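Local atomic coordinates of arylmalonate decarboxylase (Bordetella bronchiseptica, PDB entry 2VLB), a protein that catalyses the cofactor-free decarboxylation of 2-aryl-2-methylmalonates to 2-arylpropionates, releasing carbon dioxide. Residues A[75-80]-A[104-109]; A[122-127]-A[135-140]. All blocks are in the same frame, centred on the assembly; numbering follows the deposited sequence.

Contact 1 of 2, residues A[75-80]-A[104-109]; sequences MGTSLS and TTMSTA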
ATOM      1  N   MET A  75       4.830   5.575   0.015  1.00 41.31           N
ATOM      2  CA  MET A  75       4.223   4.489  -0.764  1.00 41.84           C
ATOM      3  C   MET A  75       5.267   3.459  -1.188  1.00 40.87           C
ATOM      4  O   MET A  75       5.450   3.180  -2.383  1.00 42.43           O
ATOM      5  CB  MET A  75       3.503   5.052  -2.003  1.00 40.60           C
ATOM      6  CG  MET A  75       2.272   5.905  -1.651  1.00 41.67           C
ATOM      7  SD  MET A  75       0.879   4.810  -1.180  1.00 43.61           S
ATOM      8  CE  MET A  75       0.501   4.043  -2.758  1.00 38.65           C
ATOM      9  N   GLY A  76       5.977   2.914  -0.211  1.00 42.61           N
ATOM     10  CA  GLY A  76       6.937   1.849  -0.491  1.00 43.17           C
ATOM     11  C   GLY A  76       6.685   0.668   0.420  1.00 42.55           C
ATOM     12  O   GLY A  76       6.590   0.823   1.645  1.00 41.72           O
ATOM     13  N   THR A  77       6.606  -0.525  -0.169  1.00 42.03           N
ATOM     14  CA  THR A  77       6.307  -1.715   0.616  1.00 41.25           C
ATOM     15  C   THR A  77       7.393  -2.053   1.640  1.00 40.69           C
ATOM     16  O   THR A  77       7.084  -2.251   2.806  1.00 41.46           O
ATOM     17  CB  THR A  77       6.011  -2.922  -0.298  1.00 41.44           C
ATOM     18  OG1 THR A  77       4.999  -2.535  -1.231  1.00 38.66           O
ATOM     19  CG2 THR A  77       5.524  -4.129   0.513  1.00 44.34           C
ATOM     20  N   SER A  78       8.661  -2.091   1.237  1.00 40.59           N
ATOM     21  CA  SER A  78       9.693  -2.517   2.181  1.00 40.70           C
ATOM     22  C   SER A  78       9.866  -1.561   3.351  1.00 42.47           C
ATOM     23  O   SER A  78       9.955  -1.992   4.515  1.00 42.97           O
ATOM     24  CB  SER A  78      11.025  -2.703   1.476  0.75 41.52           C
ATOM     25  OG  SER A  78      10.896  -3.703   0.500  0.50 36.32           O
ATOM     26  N   LEU A  79       9.932  -0.266   3.050  1.00 42.25           N
ATOM     27  CA  LEU A  79      10.109   0.723   4.125  1.00 42.97           C
ATOM     28  C   LEU A  79       8.941   0.730   5.085  1.00 44.36           C
ATOM     29  O   LEU A  79       9.142   0.860   6.302  1.00 44.52           O
ATOM     30  CB  LEU A  79      10.356   2.121   3.572  1.00 43.90           C
ATOM     31  CG  LEU A  79      11.782   2.383   3.070  1.00 49.67           C
ATOM     32  CD1 LEU A  79      11.811   3.635   2.226  1.00 45.86           C
ATOM     33  CD2 LEU A  79      12.822   2.469   4.243  1.00 47.37           C
ATOM     34  N   SER A  80       7.719   0.561   4.564  1.00 43.56           N
ATOM     35  CA  SER A  80       6.518   0.613   5.427  1.00 41.14           C
ATOM     36  C   SER A  80       6.338  -0.628   6.314  1.00 41.70           C
ATOM     37  O   SER A  80       5.787  -0.517   7.401  1.00 40.71           O
ATOM     38  CB  SER A  80       5.220   0.789   4.603  1.00 40.47           C
ATOM     39  OG  SER A  80       5.274   1.951   3.808  0.75 41.36           O
ATOM     40  N   THR A 104       1.768   9.875   6.405  1.00 42.33           N
ATOM     41  CA  THR A 104       1.276   8.502   6.550  1.00 41.91           C
ATOM     42  C   THR A 104       2.140   7.553   5.719  1.00 42.03           C
ATOM     43  O   THR A 104       3.137   7.987   5.094  1.00 40.84           O
ATOM     44  CB  THR A 104      -0.228   8.402   6.186  1.00 42.45           C
ATOM     45  OG1 THR A 104      -0.725   7.101   6.527  1.00 43.32           O
ATOM     46  CG2 THR A 104      -0.460   8.654   4.675  1.00 41.21           C
ATOM     47  N   THR A 105       1.820   6.257   5.744  1.00 41.64           N
ATOM     48  CA  THR A 105       2.536   5.269   4.928  1.00 39.89           C
ATOM     49  C   THR A 105       1.593   4.196   4.409  1.00 41.26           C
ATOM     50  O   THR A 105       0.458   4.081   4.875  1.00 38.77           O
ATOM     51  CB  THR A 105       3.692   4.545   5.696  1.00 42.14           C
ATOM     52  OG1 THR A 105       3.136   3.581   6.585  1.00 45.24           O
ATOM     53  CG2 THR A 105       4.575   5.543   6.499  1.00 44.05           C
ATOM     54  N   MET A 106       2.098   3.385   3.494  1.00 38.01           N
ATOM     55  CA  MET A 106       1.345   2.246   2.960  1.00 40.44           C
ATOM     56  C   MET A 106       0.868   1.226   4.030  1.00 37.73           C
ATOM     57  O   MET A 106      -0.211   0.631   3.879  1.00 38.31           O
ATOM     58  CB  MET A 106       2.167   1.534   1.880  1.00 38.05           C
ATOM     59  CG  MET A 106       1.373   0.399   1.138  1.00 42.21           C
ATOM     60  SD  MET A 106       2.434  -0.645   0.100  1.00 46.80           S
ATOM     61  CE  MET A 106       2.534   0.414  -1.355  1.00 44.66           C
ATOM     62  N   SER A 107       1.711   0.944   5.023  1.00 36.67           N
ATOM     63  CA  SER A 107       1.352  -0.002   6.088  1.00 38.63           C
ATOM     64  C   SER A 107       0.250   0.547   6.998  1.00 38.46           C
ATOM     65  O   SER A 107      -0.681  -0.168   7.390  1.00 37.19           O
ATOM     66  CB  SER A 107       2.586  -0.416   6.914  1.00 35.07           C
ATOM     67  OG  SER A 107       3.258   0.697   7.489  1.00 40.33           O
ATOM     68  N   THR A 108       0.372   1.821   7.365  1.00 36.94           N
ATOM     69  CA  THR A 108      -0.711   2.506   8.085  1.00 35.91           C
ATOM     70  C   THR A 108      -2.009   2.446   7.270  1.00 39.51           C
ATOM     71  O   THR A 108      -3.068   2.073   7.803  1.00 39.76           O
ATOM     72  CB  THR A 108      -0.305   3.942   8.425  1.00 34.18           C
ATOM     73  OG1 THR A 108       0.827   3.887   9.296  1.00 37.12           O
ATOM     74  CG2 THR A 108      -1.440   4.724   9.125  1.00 38.62           C
ATOM     75  N   ALA A 109      -1.923   2.773   5.979  1.00 38.54           N
ATOM     76  CA  ALA A 109      -3.081   2.674   5.074  1.00 38.97           C
ATOM     77  C   ALA A 109      -3.715   1.290   5.075  1.00 41.41           C
ATOM     78  O   ALA A 109      -4.938   1.170   5.147  1.00 40.37           O
ATOM     79  CB  ALA A 109      -2.689   3.062   3.633  1.00 38.44           C
TER

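Contact 2 of 2, residues A[122-127]-A[135-140]; sequences VALATA and RLAAFL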
ATOM      1  N   VAL A 122      -6.786 -12.592   8.298  1.00 39.67           N
ATOM      2  CA  VAL A 122      -6.401 -12.199   6.922  1.00 41.29           C
ATOM      3  C   VAL A 122      -5.634 -13.285   6.153  1.00 41.54           C
ATOM      4  O   VAL A 122      -4.623 -13.792   6.646  1.00 43.51           O
ATOM      5  CB  VAL A 122      -5.416 -10.983   6.897  1.00 43.43           C
ATOM      6  CG1 VAL A 122      -5.497 -10.255   5.551  1.00 44.78           C
ATOM      7  CG2 VAL A 122      -5.635 -10.041   8.018  1.00 43.40           C
ATOM      8  N   ALA A 123      -6.082 -13.610   4.938  1.00 40.93           N
ATOM      9  CA  ALA A 123      -5.255 -14.367   3.982  1.00 38.82           C
ATOM     10  C   ALA A 123      -4.453 -13.384   3.131  1.00 40.35           C
ATOM     11  O   ALA A 123      -5.006 -12.393   2.634  1.00 41.75           O
ATOM     12  CB  ALA A 123      -6.120 -15.267   3.092  1.00 38.24           C
ATOM     13  N   LEU A 124      -3.154 -13.641   2.992  1.00 39.81           N
ATOM     14  CA  LEU A 124      -2.258 -12.775   2.227  1.00 39.41           C
ATOM     15  C   LEU A 124      -1.945 -13.398   0.868  1.00 40.18           C
ATOM     16  O   LEU A 124      -1.729 -14.617   0.757  1.00 41.48           O
ATOM     17  CB  LEU A 124      -0.953 -12.518   2.981  1.00 39.33           C
ATOM     18  CG  LEU A 124      -1.046 -11.704   4.284  1.00 40.77           C
ATOM     19  CD1 LEU A 124      -1.525 -12.568   5.465  1.00 39.19           C
ATOM     20  CD2 LEU A 124       0.306 -11.036   4.576  1.00 42.66           C
ATOM     21  N   ALA A 125      -1.929 -12.549  -0.155  1.00 40.07           N
ATOM     22  CA  ALA A 125      -1.636 -12.950  -1.524  1.00 36.45           C
ATOM     23  C   ALA A 125      -0.678 -11.931  -2.129  1.00 38.26           C
ATOM     24  O   ALA A 125      -0.752 -10.727  -1.829  1.00 38.34           O
ATOM     25  CB  ALA A 125      -2.915 -13.023  -2.342  1.00 38.59           C
ATOM     26  N   THR A 126       0.255 -12.411  -2.940  1.00 37.32           N
ATOM     27  CA  THR A 126       1.147 -11.511  -3.674  1.00 35.74           C
ATOM     28  C   THR A 126       1.494 -12.085  -5.049  1.00 40.65           C
ATOM     29  O   THR A 126       1.454 -13.304  -5.249  1.00 37.99           O
ATOM     30  CB  THR A 126       2.415 -11.165  -2.868  1.00 37.81           C
ATOM     31  OG1 THR A 126       3.139 -10.161  -3.597  1.00 39.90           O
ATOM     32  CG2 THR A 126       3.331 -12.410  -2.651  1.00 35.65           C
ATOM     33  N   ALA A 127       1.794 -11.215  -6.016  1.00 41.84           N
ATOM     34  CA  ALA A 127       2.316 -11.697  -7.296  1.00 40.69           C
ATOM     35  C   ALA A 127       3.843 -11.920  -7.195  1.00 39.70           C
ATOM     36  O   ALA A 127       4.446 -12.526  -8.070  1.00 39.90           O
ATOM     37  CB  ALA A 127       1.973 -10.734  -8.419  1.00 36.91           C
ATOM     38  N   ARG A 135       6.944 -11.116   5.565  1.00 39.82           N
ATOM     39  CA  ARG A 135       7.188  -9.840   6.210  1.00 40.76           C
ATOM     40  C   ARG A 135       5.876  -9.131   6.592  1.00 40.78           C
ATOM     41  O   ARG A 135       5.734  -8.638   7.718  1.00 41.86           O
ATOM     42  CB  ARG A 135       8.017  -8.921   5.291  1.00 40.37           C
ATOM     43  CG  ARG A 135       9.467  -9.343   5.079  1.00 39.77           C
ATOM     44  CD  ARG A 135      10.357  -9.185   6.334  1.00 38.27           C
ATOM     45  NE  ARG A 135      10.343 -10.321   7.280  1.00 39.09           N
ATOM     46  CZ  ARG A 135      10.767 -11.574   7.034  1.00 44.93           C
ATOM     47  NH1 ARG A 135      11.236 -11.963   5.847  1.00 39.87           N
ATOM     48  NH2 ARG A 135      10.722 -12.472   8.006  1.00 40.71           N
ATOM     49  N   LEU A 136       4.937  -9.056   5.648  1.00 38.61           N
ATOM     50  CA  LEU A 136       3.672  -8.372   5.881  1.00 39.78           C
ATOM     51  C   LEU A 136       2.835  -9.118   6.935  1.00 40.43           C
ATOM     52  O   LEU A 136       2.183  -8.492   7.775  1.00 40.32           O
ATOM     53  CB  LEU A 136       2.884  -8.211   4.577  1.00 37.78           C
ATOM     54  CG  LEU A 136       3.205  -6.914   3.836  1.00 42.60           C
ATOM     55  CD1 LEU A 136       4.707  -6.773   3.526  1.00 41.07           C
ATOM     56  CD2 LEU A 136       2.379  -6.799   2.556  1.00 42.88           C
ATOM     57  N   ALA A 137       2.891 -10.442   6.920  1.00 40.24           N
ATOM     58  CA  ALA A 137       2.177 -11.243   7.936  1.00 38.55           C
ATOM     59  C   ALA A 137       2.721 -10.980   9.340  1.00 39.72           C
ATOM     60  O   ALA A 137       1.953 -10.914  10.317  1.00 39.99           O
ATOM     61  CB  ALA A 137       2.272 -12.732   7.630  1.00 37.93           C
ATOM     62  N   ALA A 138       4.045 -10.878   9.449  1.00 37.02           N
ATOM     63  CA  ALA A 138       4.665 -10.662  10.743  1.00 38.44           C
ATOM     64  C   ALA A 138       4.240  -9.295  11.299  1.00 39.37           C
ATOM     65  O   ALA A 138       3.925  -9.162  12.484  1.00 39.07           O
ATOM     66  CB  ALA A 138       6.166 -10.758  10.618  1.00 38.22           C
ATOM     67  N   PHE A 139       4.222  -8.297  10.418  1.00 39.87           N
ATOM     68  CA  PHE A 139       3.779  -6.936  10.735  1.00 40.52           C
ATOM     69  C   PHE A 139       2.323  -6.908  11.228  1.00 40.58           C
ATOM     70  O   PHE A 139       2.018  -6.265  12.246  1.00 41.24           O
ATOM     71  CB  PHE A 139       3.891  -6.078   9.471  1.00 40.32           C
ATOM     72  CG  PHE A 139       3.556  -4.626   9.673  1.00 42.02           C
ATOM     73  CD1 PHE A 139       4.567  -3.690   9.737  1.00 38.60           C
ATOM     74  CD2 PHE A 139       2.225  -4.183   9.758  1.00 42.36           C
ATOM     75  CE1 PHE A 139       4.275  -2.308   9.906  1.00 39.31           C
ATOM     76  CE2 PHE A 139       1.923  -2.807   9.939  1.00 41.56           C
ATOM     77  CZ  PHE A 139       2.957  -1.873  10.007  1.00 43.88           C
ATOM     78  N   LEU A 140       1.429  -7.534  10.472  1.00 38.97           N
ATOM     79  CA  LEU A 140      -0.001  -7.656  10.874  1.00 39.40           C
ATOM     80  C   LEU A 140      -0.199  -8.388  12.192  1.00 38.04           C
ATOM     81  O   LEU A 140      -1.017  -7.975  13.040  1.00 36.46           O
ATOM     82  CB  LEU A 140      -0.835  -8.334   9.767  1.00 41.07           C
ATOM     83  CG  LEU A 140      -0.870  -7.652   8.382  1.00 46.46           C
ATOM     84  CD1 LEU A 140      -1.701  -8.489   7.375  1.00 40.60           C
ATOM     85  CD2 LEU A 140      -1.377  -6.210   8.461  1.00 48.71           C
TER

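Contact 1 of 2, residues A[75-80]-A[104-109]
M106 and S80 carry most of the surface buried here. M106 has CG anti to its backbone N (chi1 -173°) and a chain that stays extended until it bends at the thioether; this carries SD to 3.5 Å from T77 OG1, the two side chains crossing at a slant. M106 CE packs against M75, 4.1 Å from M75 C and 4.4 Å from M75 CE. S80 points at the start of helix 106-116. Its OG lies 3.6 Å from T105 CB, and S80 O is 2.8 Å from S107 OG, a possible hydrogen bond, not settled because that proton has another acceptor within reach.

Behind this first shell, in the conformer described here, one of two modelled for S80, OG donates to G76 O over 2.8 Å, while S80 N reaches the same oxygen from the opposite face of the carbonyl plane. Two bonds thus grip the carbonyl at the N-cap of helix 77-81, that of OG in this conformer. T105 is the N-cap of helix 106-116: its OG1 is hydrogen-bonded chiefly to N88 OD1 and also accepts a long, weak bond from T108 N (3.4 Å, nearly straight). Two helix starts therefore meet through small hydroxyls on one flank and the M106 thioether with two methionine methyls on the other, a mostly buried interface with no charged side chain from either segment.

Contact 2 of 2, residues A[122-127]-A[135-140]
Strand 121-126 and helix 130-142 are the first two elements of a beta-alpha-beta unit completed by strand 146-152, and their facing sides meet here almost wholly through aliphatic side chains, one of them against the helix backbone. The short axes run nearly antiparallel, at 154°, and approach to 9.7 Å, so side chains must bridge the gap. L124 does most of this. Its CG stands beside the backbone N and anti to the carbonyl carbon (chi1 -66°), and the CD2 branch reaches the helix backbone, 3.5 Å from A137 N. The same methyl touches L136 CB at 3.8 Å, A137 CB at 4.0 Å and L140 CD1 at 4.3 Å; one branch end thus rests against three residues within little more than one helical turn. With only a methyl at A137, CD2 can probably approach the backbone between L136 and L140.

Two residues earlier on the strand, V122 also points toward the helix and sets CG2 4.3 Å from L140 CD1, so that this leucine methyl meets both strand side chains. No hydrogen bond joins the segments, and cohesion comes from apolar contact. P147 of strand 146-152 touches both L124 and A137, while L140 also packs on L111 and L114 of helix 106-116. Alternate strand residues turned toward a covering helix are characteristic of the beta-alpha-beta crossover in parallel alpha/beta folds, here in one of the two four-stranded sheets of this protein.

In the fold
From the N terminus, the chain leaves strand 69-74, enters helix 77-81, passes through helix 85-99 and returns on strand 103-105; contact 1 closes this excursion at the starts of helices 77-81 and 106-116. Helix 106-116 then leads into strand 121-126 of the other four-stranded parallel sheet, where contact 2 closes a much shorter loop between that strand and helix 130-142. The two contacts follow in series, neither enclosing nor crossing the other, with centres about 13 Å apart. They nevertheless touch: F139 lies against S80 and S107, and L136 meets T77, so helix 130-142 ties the second sheet to the helix starts beside the first.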